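Long-range contacts in M32 carboxypeptidase (PDB 1K9X), which removes amino acids one after another from the C-terminus of peptides with broad specificity, as a homodimeric, cobalt-dependent metallocarboxypeptidase: residues Q301-E306 with I425-S430; S312-E317 with D443-V448; Y435-D440 with A458-K463. All blocks are in the same frame, centred on the assembly; numbering follows the deposited sequence.

Contact 1. Residues Q301-E306 with I425-S430; sequences QSRFWE and IGTLLS
G426 meets R303 through its backbone: its carbonyl O lies 3.9 Å from R303 CB, and R303 CG packs against its carbonyl carbon. A side chain at this position would be aimed at the stem of the arginine, so glycine suits a crossing where the axes of 301-306 and 425-430 approach to 7.9 Å. R303 runs obliquely across T427. With CG anti to its carbonyl carbon (chi1 -68°) and a bend at chi2, R303 brings CG, CD and NE past the threonine hydroxyl, but R303 NE to T427 OG1 is 3.8 Å, a contact rather than a hydrogen bond. This NE is buried without a hydrogen-bond partner; a long, weak ion pair joins it to E299, and the guanidinium makes a cation-pi contact with Y359. R303 NH1 is better served by a salt bridge of 3.0 Å to E306 OE1, an oxygen that also accepts from H269 ND1. E299 and H269 are ligands of the catalytic cobalt, although no metal is bound to the histidine here, so R303 and E306 belong to the surroundings of the metal site. S430 completes the crossing. Its small CB fits against the other backbone, 3.6 Å from F304 N, and also touches R303 CB, while S430 O sits at the edge of the F304 ring. S430 OG turns back to bond T427 O at 2.9 Å, which satisfies the hydroxyl inside its own helix. The two segments, on helices 295-309 and 421-438, cross at -54°; helix 261-278 packs on S302 and W305, and helix 454-465 lays L460 against Q301, F304 and W305.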
loop_
_atom_site.group_PDB
_atom_site.type_symbol
_atom_site.label_atom_id
_atom_site.label_comp_id
_atom_site.label_asym_id
_atom_site.label_seq_id
_atom_site.Cartn_x
_atom_site.Cartn_y
_atom_site.Cartn_z
ATOM N N GLN A 301 -8.054 14.640 -20.566
ATOM C CA GLN A 301 -7.307 13.442 -20.952
ATOM C C GLN A 301 -8.108 12.150 -20.838
ATOM O O GLN A 301 -7.967 11.263 -21.666
ATOM C CB GLN A 301 -6.028 13.319 -20.117
ATOM C CG GLN A 301 -5.069 14.456 -20.364
ATOM C CD GLN A 301 -4.782 14.618 -21.840
ATOM O OE1 GLN A 301 -4.067 13.802 -22.440
ATOM N NE2 GLN A 301 -5.362 15.660 -22.449
ATOM N N SER A 302 -8.943 12.034 -19.811
ATOM C CA SER A 302 -9.731 10.826 -19.660
ATOM C C SER A 302 -10.846 10.813 -20.703
ATOM O O SER A 302 -11.166 9.768 -21.274
ATOM C CB SER A 302 -10.305 10.736 -18.237
ATOM O OG SER A 302 -11.042 11.901 -17.919
ATOM N N ARG A 303 -11.419 11.984 -20.962
ATOM C CA ARG A 303 -12.488 12.124 -21.950
ATOM C C ARG A 303 -11.973 11.933 -23.362
ATOM O O ARG A 303 -12.693 11.422 -24.224
ATOM C CB ARG A 303 -13.150 13.498 -21.838
ATOM C CG ARG A 303 -13.948 13.694 -20.551
ATOM C CD ARG A 303 -15.057 12.641 -20.392
ATOM N NE ARG A 303 -15.895 12.918 -19.224
ATOM C CZ ARG A 303 -16.950 12.191 -18.862
ATOM N NH1 ARG A 303 -17.302 11.129 -19.574
ATOM N NH2 ARG A 303 -17.662 12.533 -17.796
ATOM N N PHE A 304 -10.730 12.351 -23.597
ATOM C CA PHE A 304 -10.114 12.223 -24.912
ATOM C C PHE A 304 -10.101 10.755 -25.320
ATOM O O PHE A 304 -10.579 10.389 -26.395
ATOM C CB PHE A 304 -8.676 12.756 -24.887
ATOM C CG PHE A 304 -7.976 12.655 -26.215
ATOM C CD1 PHE A 304 -8.283 13.534 -27.247
ATOM C CD2 PHE A 304 -7.037 11.656 -26.447
ATOM C CE1 PHE A 304 -7.663 13.420 -28.495
ATOM C CE2 PHE A 304 -6.411 11.531 -27.690
ATOM C CZ PHE A 304 -6.724 12.415 -28.713
ATOM N N TRP A 305 -9.550 9.911 -24.451
ATOM C CA TRP A 305 -9.481 8.479 -24.726
ATOM C C TRP A 305 -10.846 7.803 -24.622
ATOM O O TRP A 305 -11.240 7.029 -25.499
ATOM C CB TRP A 305 -8.496 7.802 -23.769
ATOM C CG TRP A 305 -7.083 8.132 -24.064
ATOM C CD1 TRP A 305 -6.364 9.190 -23.583
ATOM C CD2 TRP A 305 -6.222 7.445 -24.984
ATOM N NE1 TRP A 305 -5.112 9.203 -24.148
ATOM C CE2 TRP A 305 -5.000 8.147 -25.014
ATOM C CE3 TRP A 305 -6.368 6.305 -25.788
ATOM C CZ2 TRP A 305 -3.926 7.750 -25.819
ATOM C CZ3 TRP A 305 -5.301 5.910 -26.588
ATOM C CH2 TRP A 305 -4.097 6.633 -26.596
ATOM N N GLU A 306 -11.565 8.092 -23.544
ATOM C CA GLU A 306 -12.876 7.500 -23.344
ATOM C C GLU A 306 -13.861 7.779 -24.483
ATOM O O GLU A 306 -14.358 6.850 -25.125
ATOM C CB GLU A 306 -13.489 8.002 -22.033
ATOM C CG GLU A 306 -14.734 7.235 -21.622
ATOM C CD GLU A 306 -15.708 8.070 -20.809
ATOM O OE1 GLU A 306 -15.270 8.893 -19.975
ATOM O OE2 GLU A 306 -16.924 7.881 -20.999
ATOM N N ILE A 425 -15.279 21.209 -18.507
ATOM C CA ILE A 425 -14.040 21.669 -19.098
ATOM C C ILE A 425 -13.358 20.463 -19.735
ATOM O O ILE A 425 -12.928 20.521 -20.884
ATOM C CB ILE A 425 -13.147 22.317 -18.025
ATOM C CG1 ILE A 425 -13.773 23.660 -17.625
ATOM C CG2 ILE A 425 -11.712 22.452 -18.532
ATOM C CD1 ILE A 425 -12.983 24.456 -16.629
ATOM N N GLY A 426 -13.298 19.359 -18.994
ATOM C CA GLY A 426 -12.691 18.148 -19.518
ATOM C C GLY A 426 -13.335 17.682 -20.813
ATOM O O GLY A 426 -12.643 17.326 -21.769
ATOM N N THR A 427 -14.665 17.690 -20.850
ATOM C CA THR A 427 -15.407 17.268 -22.026
ATOM C C THR A 427 -15.190 18.200 -23.224
ATOM O O THR A 427 -14.983 17.737 -24.351
ATOM C CB THR A 427 -16.928 17.174 -21.706
ATOM O OG1 THR A 427 -17.227 15.881 -21.159
ATOM C CG2 THR A 427 -17.757 17.385 -22.947
ATOM N N LEU A 428 -15.237 19.506 -22.982
ATOM C CA LEU A 428 -15.050 20.476 -24.059
ATOM C C LEU A 428 -13.625 20.399 -24.605
ATOM O O LEU A 428 -13.415 20.334 -25.819
ATOM C CB LEU A 428 -15.324 21.898 -23.554
ATOM C CG LEU A 428 -16.710 22.166 -22.961
ATOM C CD1 LEU A 428 -16.816 23.624 -22.512
ATOM C CD2 LEU A 428 -17.775 21.836 -23.989
ATOM N N LEU A 429 -12.658 20.408 -23.690
ATOM C CA LEU A 429 -11.244 20.347 -24.029
ATOM C C LEU A 429 -10.893 19.135 -24.879
ATOM O O LEU A 429 -10.101 19.245 -25.813
ATOM C CB LEU A 429 -10.409 20.338 -22.748
ATOM C CG LEU A 429 -9.669 21.603 -22.304
ATOM C CD1 LEU A 429 -10.475 22.852 -22.617
ATOM C CD2 LEU A 429 -9.386 21.499 -20.812
ATOM N N SER A 430 -11.482 17.981 -24.575
ATOM C CA SER A 430 -11.176 16.772 -25.339
ATOM C C SER A 430 -11.507 16.935 -26.820
ATOM O O SER A 430 -10.764 16.458 -27.681
ATOM C CB SER A 430 -11.923 15.559 -24.777
ATOM O OG SER A 430 -13.281 15.539 -25.176
#

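Contact 2. Residues S312-E317 with D443-V448; sequences SKEFVE and DFEEKV
E314 lies across the backbone of E445, its CG only 3.1 Å from E445 O. A bend at chi2 (62°) turns the E314 carboxylate toward the E445 side chain, which it crosses at a slant, the two carboxylate planes 55° apart. E314 OE2 and E445 OE1 are 3.2 Å from each other, two acceptors of like charge with no hydrogen bond between them, which may raise the proton affinity of one of the pair. Beside the acids, farther along the helix, V448 supplies the apolar part: its CG1 rests 3.9 Å from E314 CB and also reaches the backbone N and CB of F315, a branched, compact residue filling the groove between the helices.

Outside this first shell, the charge of E445 is probably offset in part by a salt bridge from its OE2 to K438. Both glutamates stand in the first turn of a helix, where the helix dipole probably favours negative charge. S312 fixes the start of helix 313-326 as its N-cap, S312 OG accepting from F315 N at 3.3 Å and also bonding to I309 O. D443 precedes helix 444-450 without a capping bond, but its OD2 holds K447 NZ at 3.2 Å. Segments 313-317 and 444-448 run nearly parallel, 18° apart; I309 of helix 295-309 touches both F315 and V448, while I456 of helix 454-465 packs on F444 and V448.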
loop_
_atom_site.group_PDB
_atom_site.type_symbol
_atom_site.label_atom_id
_atom_site.label_comp_id
_atom_site.label_asym_id
_atom_site.label_seq_id
_atom_site.Cartn_x
_atom_site.Cartn_y
_atom_site.Cartn_z
ATOM N N SER A 312 -15.400 5.914 -30.805
ATOM C CA SER A 312 -15.294 6.115 -32.248
ATOM C C SER A 312 -15.524 4.773 -32.920
ATOM O O SER A 312 -15.389 3.732 -32.278
ATOM C CB SER A 312 -13.909 6.649 -32.614
ATOM O OG SER A 312 -12.909 5.675 -32.369
ATOM N N LYS A 313 -15.870 4.784 -34.206
ATOM C CA LYS A 313 -16.114 3.527 -34.900
ATOM C C LYS A 313 -14.830 2.757 -35.153
ATOM O O LYS A 313 -14.858 1.527 -35.216
ATOM C CB LYS A 313 -16.863 3.731 -36.225
ATOM C CG LYS A 313 -17.747 2.505 -36.554
ATOM C CD LYS A 313 -18.684 2.750 -37.697
ATOM C CE LYS A 313 -19.547 3.966 -37.444
ATOM N NZ LYS A 313 -19.974 4.611 -38.717
ATOM N N GLU A 314 -13.716 3.478 -35.293
ATOM C CA GLU A 314 -12.421 2.839 -35.511
ATOM C C GLU A 314 -12.117 1.996 -34.282
ATOM O O GLU A 314 -11.636 0.875 -34.404
ATOM C CB GLU A 314 -11.296 3.874 -35.690
ATOM C CG GLU A 314 -11.298 4.632 -37.016
ATOM C CD GLU A 314 -12.542 5.468 -37.215
ATOM O OE1 GLU A 314 -12.891 6.264 -36.320
ATOM O OE2 GLU A 314 -13.175 5.331 -38.278
ATOM N N PHE A 315 -12.397 2.545 -33.097
ATOM C CA PHE A 315 -12.134 1.814 -31.856
ATOM C C PHE A 315 -13.011 0.581 -31.766
ATOM O O PHE A 315 -12.542 -0.489 -31.379
ATOM C CB PHE A 315 -12.373 2.677 -30.622
ATOM C CG PHE A 315 -11.916 2.025 -29.347
ATOM C CD1 PHE A 315 -10.555 1.899 -29.070
ATOM C CD2 PHE A 315 -12.836 1.483 -28.455
ATOM C CE1 PHE A 315 -10.113 1.236 -27.922
ATOM C CE2 PHE A 315 -12.410 0.815 -27.298
ATOM C CZ PHE A 315 -11.042 0.693 -27.033
ATOM N N VAL A 316 -14.282 0.730 -32.128
ATOM C CA VAL A 316 -15.203 -0.398 -32.087
ATOM C C VAL A 316 -14.723 -1.524 -33.011
ATOM O O VAL A 316 -14.784 -2.696 -32.646
ATOM C CB VAL A 316 -16.642 0.043 -32.479
ATOM C CG1 VAL A 316 -17.577 -1.162 -32.550
ATOM C CG2 VAL A 316 -17.170 1.042 -31.451
ATOM N N GLU A 317 -14.232 -1.171 -34.196
ATOM C CA GLU A 317 -13.753 -2.181 -35.147
ATOM C C GLU A 317 -12.522 -2.916 -34.600
ATOM O O GLU A 317 -12.410 -4.132 -34.721
ATOM C CB GLU A 317 -13.420 -1.525 -36.493
ATOM C CG GLU A 317 -14.617 -0.882 -37.201
ATOM C CD GLU A 317 -14.194 0.150 -38.239
ATOM O OE1 GLU A 317 -15.067 0.848 -38.790
ATOM O OE2 GLU A 317 -12.982 0.270 -38.506
ATOM N N ASP A 443 -4.072 11.337 -40.382
ATOM C CA ASP A 443 -4.623 9.983 -40.440
ATOM C C ASP A 443 -4.911 9.415 -39.044
ATOM O O ASP A 443 -4.864 8.199 -38.821
ATOM C CB ASP A 443 -3.672 9.064 -41.205
ATOM C CG ASP A 443 -2.377 8.828 -40.466
ATOM O OD1 ASP A 443 -1.900 9.773 -39.812
ATOM O OD2 ASP A 443 -1.834 7.707 -40.550
ATOM N N PHE A 444 -5.218 10.313 -38.115
ATOM C CA PHE A 444 -5.535 9.959 -36.726
ATOM C C PHE A 444 -6.475 8.750 -36.613
ATOM O O PHE A 444 -6.136 7.751 -35.973
ATOM C CB PHE A 444 -6.171 11.163 -36.021
ATOM C CG PHE A 444 -6.575 10.889 -34.603
ATOM C CD1 PHE A 444 -5.634 10.895 -33.586
ATOM C CD2 PHE A 444 -7.897 10.591 -34.292
ATOM C CE1 PHE A 444 -5.998 10.606 -32.264
ATOM C CE2 PHE A 444 -8.278 10.301 -32.987
ATOM C CZ PHE A 444 -7.322 10.308 -31.964
ATOM N N GLU A 445 -7.653 8.842 -37.226
ATOM C CA GLU A 445 -8.628 7.745 -37.183
ATOM C C GLU A 445 -8.035 6.411 -37.652
ATOM O O GLU A 445 -8.268 5.367 -37.037
ATOM C CB GLU A 445 -9.856 8.078 -38.050
ATOM C CG GLU A 445 -10.788 9.132 -37.457
ATOM C CD GLU A 445 -11.997 9.440 -38.339
ATOM O OE1 GLU A 445 -12.745 8.501 -38.714
ATOM O OE2 GLU A 445 -12.206 10.634 -38.649
ATOM N N GLU A 446 -7.278 6.455 -38.748
ATOM C CA GLU A 446 -6.659 5.259 -39.312
ATOM C C GLU A 446 -5.704 4.600 -38.314
ATOM O O GLU A 446 -5.586 3.375 -38.284
ATOM C CB GLU A 446 -5.912 5.628 -40.596
ATOM C CG GLU A 446 -5.295 4.465 -41.353
ATOM C CD GLU A 446 -6.324 3.589 -42.050
ATOM O OE1 GLU A 446 -5.928 2.790 -42.936
ATOM O OE2 GLU A 446 -7.521 3.692 -41.709
ATOM N N LYS A 447 -5.030 5.417 -37.502
ATOM C CA LYS A 447 -4.092 4.918 -36.494
ATOM C C LYS A 447 -4.819 4.202 -35.363
ATOM O O LYS A 447 -4.328 3.197 -34.840
ATOM C CB LYS A 447 -3.249 6.057 -35.919
ATOM C CG LYS A 447 -2.300 6.679 -36.937
ATOM C CD LYS A 447 -1.165 7.451 -36.280
ATOM C CE LYS A 447 -0.198 7.995 -37.330
ATOM N NZ LYS A 447 0.270 6.945 -38.289
ATOM N N VAL A 448 -5.984 4.725 -34.985
ATOM C CA VAL A 448 -6.789 4.116 -33.935
ATOM C C VAL A 448 -7.212 2.727 -34.398
ATOM O O VAL A 448 -7.079 1.747 -33.657
ATOM C CB VAL A 448 -8.058 4.942 -33.642
ATOM C CG1 VAL A 448 -8.945 4.206 -32.652
ATOM C CG2 VAL A 448 -7.670 6.321 -33.102
#

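Contact 3. Residues Y435-D440 with A458-K463; sequences YHIKKD and AWLREK
W459 NE1 donates to D440 OD2 at 2.6 Å, a short and almost straight bond (176° at the hydrogen). The oxygen lies in the indole plane and offers its anti lone pair, while the carboxylate itself is turned 57° from the ring. A tryptophan has one polar side-chain atom, and this bond satisfies it where the buried indole meets the exposed D440. The same OD2 has a second, weaker partner in K463 NZ, a long salt bridge of 3.9 Å. K463 gets there by bending at chi2 and chi4, and on the way lays its CG over one face of the indole. I437 covers the opposite face: with CG1 anti to the backbone N (chi1 -164°), that CG1 lies 3.6 Å from the centroid of the W459 five-membered ring, a CH-pi contact. H436 CB touches the six-membered ring, 4.0 Å from W459 CH2.

The two segments belong to helices 421-438 and 454-465 of this mainly helical M32 fold, joined through the short helix 444-450. D440 lies near the C-terminal end of the first of these; its own N makes a weak bond to I437 O, and the straight side-chain bond to W459 is the firmer tie. A leucine in place of W459 would probably leave D440 OD2 without its main donor and open a gap between I437 and the K463 chain. Beyond the indole, I481 of helix 473-481 packs on both H436 and W459.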
loop_
_atom_site.group_PDB
_atom_site.type_symbol
_atom_site.label_atom_id
_atom_site.label_comp_id
_atom_site.label_asym_id
_atom_site.label_seq_id
_atom_site.Cartn_x
_atom_site.Cartn_y
_atom_site.Cartn_z
ATOM N N TYR A 435 -9.610 18.057 -32.707
ATOM C CA TYR A 435 -9.447 18.782 -33.963
ATOM C C TYR A 435 -8.015 19.270 -34.185
ATOM O O TYR A 435 -7.567 19.369 -35.326
ATOM C CB TYR A 435 -10.423 19.963 -34.037
ATOM C CG TYR A 435 -11.843 19.522 -34.311
ATOM C CD1 TYR A 435 -12.827 19.608 -33.320
ATOM C CD2 TYR A 435 -12.187 18.938 -35.533
ATOM C CE1 TYR A 435 -14.111 19.113 -33.542
ATOM C CE2 TYR A 435 -13.472 18.440 -35.763
ATOM C CZ TYR A 435 -14.421 18.529 -34.757
ATOM O OH TYR A 435 -15.664 18.004 -34.954
ATOM N N HIS A 436 -7.297 19.555 -33.100
ATOM C CA HIS A 436 -5.920 20.022 -33.211
ATOM C C HIS A 436 -4.948 18.898 -33.538
ATOM O O HIS A 436 -4.045 19.079 -34.351
ATOM C CB HIS A 436 -5.496 20.737 -31.926
ATOM C CG HIS A 436 -5.958 22.158 -31.860
ATOM N ND1 HIS A 436 -5.323 23.178 -32.539
ATOM C CD2 HIS A 436 -7.047 22.715 -31.277
ATOM C CE1 HIS A 436 -6.003 24.299 -32.380
ATOM N NE2 HIS A 436 -7.053 24.045 -31.619
ATOM N N ILE A 437 -5.129 17.739 -32.917
ATOM C CA ILE A 437 -4.246 16.611 -33.175
ATOM C C ILE A 437 -4.457 16.082 -34.596
ATOM O O ILE A 437 -3.575 15.440 -35.167
ATOM C CB ILE A 437 -4.491 15.449 -32.168
ATOM C CG1 ILE A 437 -3.312 14.474 -32.191
ATOM C CG2 ILE A 437 -5.767 14.684 -32.535
ATOM C CD1 ILE A 437 -3.371 13.403 -31.115
ATOM N N LYS A 438 -5.625 16.348 -35.169
ATOM C CA LYS A 438 -5.910 15.856 -36.510
ATOM C C LYS A 438 -5.149 16.575 -37.622
ATOM O O LYS A 438 -4.922 15.996 -38.684
ATOM C CB LYS A 438 -7.410 15.902 -36.787
ATOM C CG LYS A 438 -8.016 14.520 -36.971
ATOM C CD LYS A 438 -9.486 14.595 -37.352
ATOM C CE LYS A 438 -10.008 13.233 -37.732
ATOM N NZ LYS A 438 -11.388 13.316 -38.281
ATOM N N LYS A 439 -4.755 17.826 -37.396
ATOM C CA LYS A 439 -4.000 18.540 -38.419
ATOM C C LYS A 439 -2.494 18.296 -38.299
ATOM O O LYS A 439 -1.713 18.752 -39.135
ATOM C CB LYS A 439 -4.322 20.039 -38.406
ATOM C CG LYS A 439 -4.248 20.742 -37.072
ATOM C CD LYS A 439 -4.711 22.183 -37.254
ATOM C CE LYS A 439 -4.667 22.978 -35.960
ATOM N NZ LYS A 439 -5.225 24.353 -36.150
ATOM N N ASP A 440 -2.091 17.576 -37.253
ATOM C CA ASP A 440 -0.691 17.213 -37.062
ATOM C C ASP A 440 -0.588 15.748 -37.442
ATOM O O ASP A 440 0.433 15.286 -37.952
ATOM C CB ASP A 440 -0.254 17.380 -35.607
ATOM C CG ASP A 440 0.112 18.800 -35.270
ATOM O OD1 ASP A 440 0.397 19.575 -36.201
ATOM O OD2 ASP A 440 0.131 19.139 -34.075
ATOM N N ALA A 458 2.580 10.356 -28.133
ATOM C CA ALA A 458 3.705 11.278 -28.253
ATOM C C ALA A 458 3.187 12.701 -28.408
ATOM O O ALA A 458 3.696 13.626 -27.769
ATOM C CB ALA A 458 4.577 10.899 -29.449
ATOM N N TRP A 459 2.172 12.884 -29.250
ATOM C CA TRP A 459 1.577 14.213 -29.452
ATOM C C TRP A 459 1.055 14.707 -28.101
ATOM O O TRP A 459 1.291 15.852 -27.708
ATOM C CB TRP A 459 0.416 14.142 -30.459
ATOM C CG TRP A 459 -0.068 15.495 -30.970
ATOM C CD1 TRP A 459 0.394 16.169 -32.063
ATOM C CD2 TRP A 459 -1.117 16.308 -30.420
ATOM N NE1 TRP A 459 -0.301 17.341 -32.235
ATOM C CE2 TRP A 459 -1.236 17.453 -31.240
ATOM C CE3 TRP A 459 -1.970 16.178 -29.317
ATOM C CZ2 TRP A 459 -2.173 18.467 -30.991
ATOM C CZ3 TRP A 459 -2.904 17.190 -29.067
ATOM C CH2 TRP A 459 -2.997 18.315 -29.902
ATOM N N LEU A 460 0.347 13.833 -27.390
ATOM C CA LEU A 460 -0.200 14.176 -26.072
ATOM C C LEU A 460 0.918 14.592 -25.130
ATOM O O LEU A 460 0.787 15.545 -24.363
ATOM C CB LEU A 460 -0.953 12.980 -25.480
ATOM C CG LEU A 460 -2.484 12.984 -25.537
ATOM C CD1 LEU A 460 -2.983 13.683 -26.778
ATOM C CD2 LEU A 460 -2.981 11.539 -25.479
ATOM N N ARG A 461 2.026 13.868 -25.206
ATOM C CA ARG A 461 3.198 14.141 -24.378
ATOM C C ARG A 461 3.793 15.533 -24.667
ATOM O O ARG A 461 3.948 16.362 -23.762
ATOM C CB ARG A 461 4.240 13.051 -24.632
ATOM C CG ARG A 461 5.494 13.145 -23.796
ATOM C CD ARG A 461 6.271 11.851 -23.929
ATOM N NE ARG A 461 6.675 11.335 -22.627
ATOM C CZ ARG A 461 6.836 10.046 -22.355
ATOM N NH1 ARG A 461 6.628 9.137 -23.300
ATOM N NH2 ARG A 461 7.204 9.666 -21.137
ATOM N N GLU A 462 4.102 15.789 -25.935
ATOM C CA GLU A 462 4.677 17.071 -26.357
ATOM C C GLU A 462 3.780 18.272 -26.047
ATOM O O GLU A 462 4.245 19.329 -25.604
ATOM C CB GLU A 462 4.941 17.057 -27.866
ATOM C CG GLU A 462 6.361 17.396 -28.256
ATOM C CD GLU A 462 6.924 18.558 -27.464
ATOM O OE1 GLU A 462 6.428 19.697 -27.622
ATOM O OE2 GLU A 462 7.865 18.324 -26.674
ATOM N N LYS A 463 2.488 18.104 -26.291
ATOM C CA LYS A 463 1.542 19.182 -26.076
ATOM C C LYS A 463 1.086 19.437 -24.645
ATOM O O LYS A 463 1.010 20.583 -24.219
ATOM C CB LYS A 463 0.321 18.967 -26.969
ATOM C CG LYS A 463 0.604 19.150 -28.457
ATOM C CD LYS A 463 1.016 20.590 -28.763
ATOM C CE LYS A 463 1.168 20.834 -30.255
ATOM N NZ LYS A 463 2.238 19.997 -30.850
#

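Overall arrangement
Contact 1 is the deepest, its centre about 9 Å from the chain's centre and next to the metal ligands; contact 3, centre about 21 Å out, is still buried, whereas contact 2, centre about 24 Å out, is only partly so. Helix 421-438 serves contacts 1 and 3, and the next helix, 444-450, carries half of contact 2. The chemistry follows the place: small residues let backbones close together in contact 1, an aromatic ring with a polar edge joins contact 3, and two closely facing acids mark contact 2. F304 touches F444, I437 and L460, linking all three apolar interiors, while the salt bridge between K438 and E445 ties contacts 2 and 3.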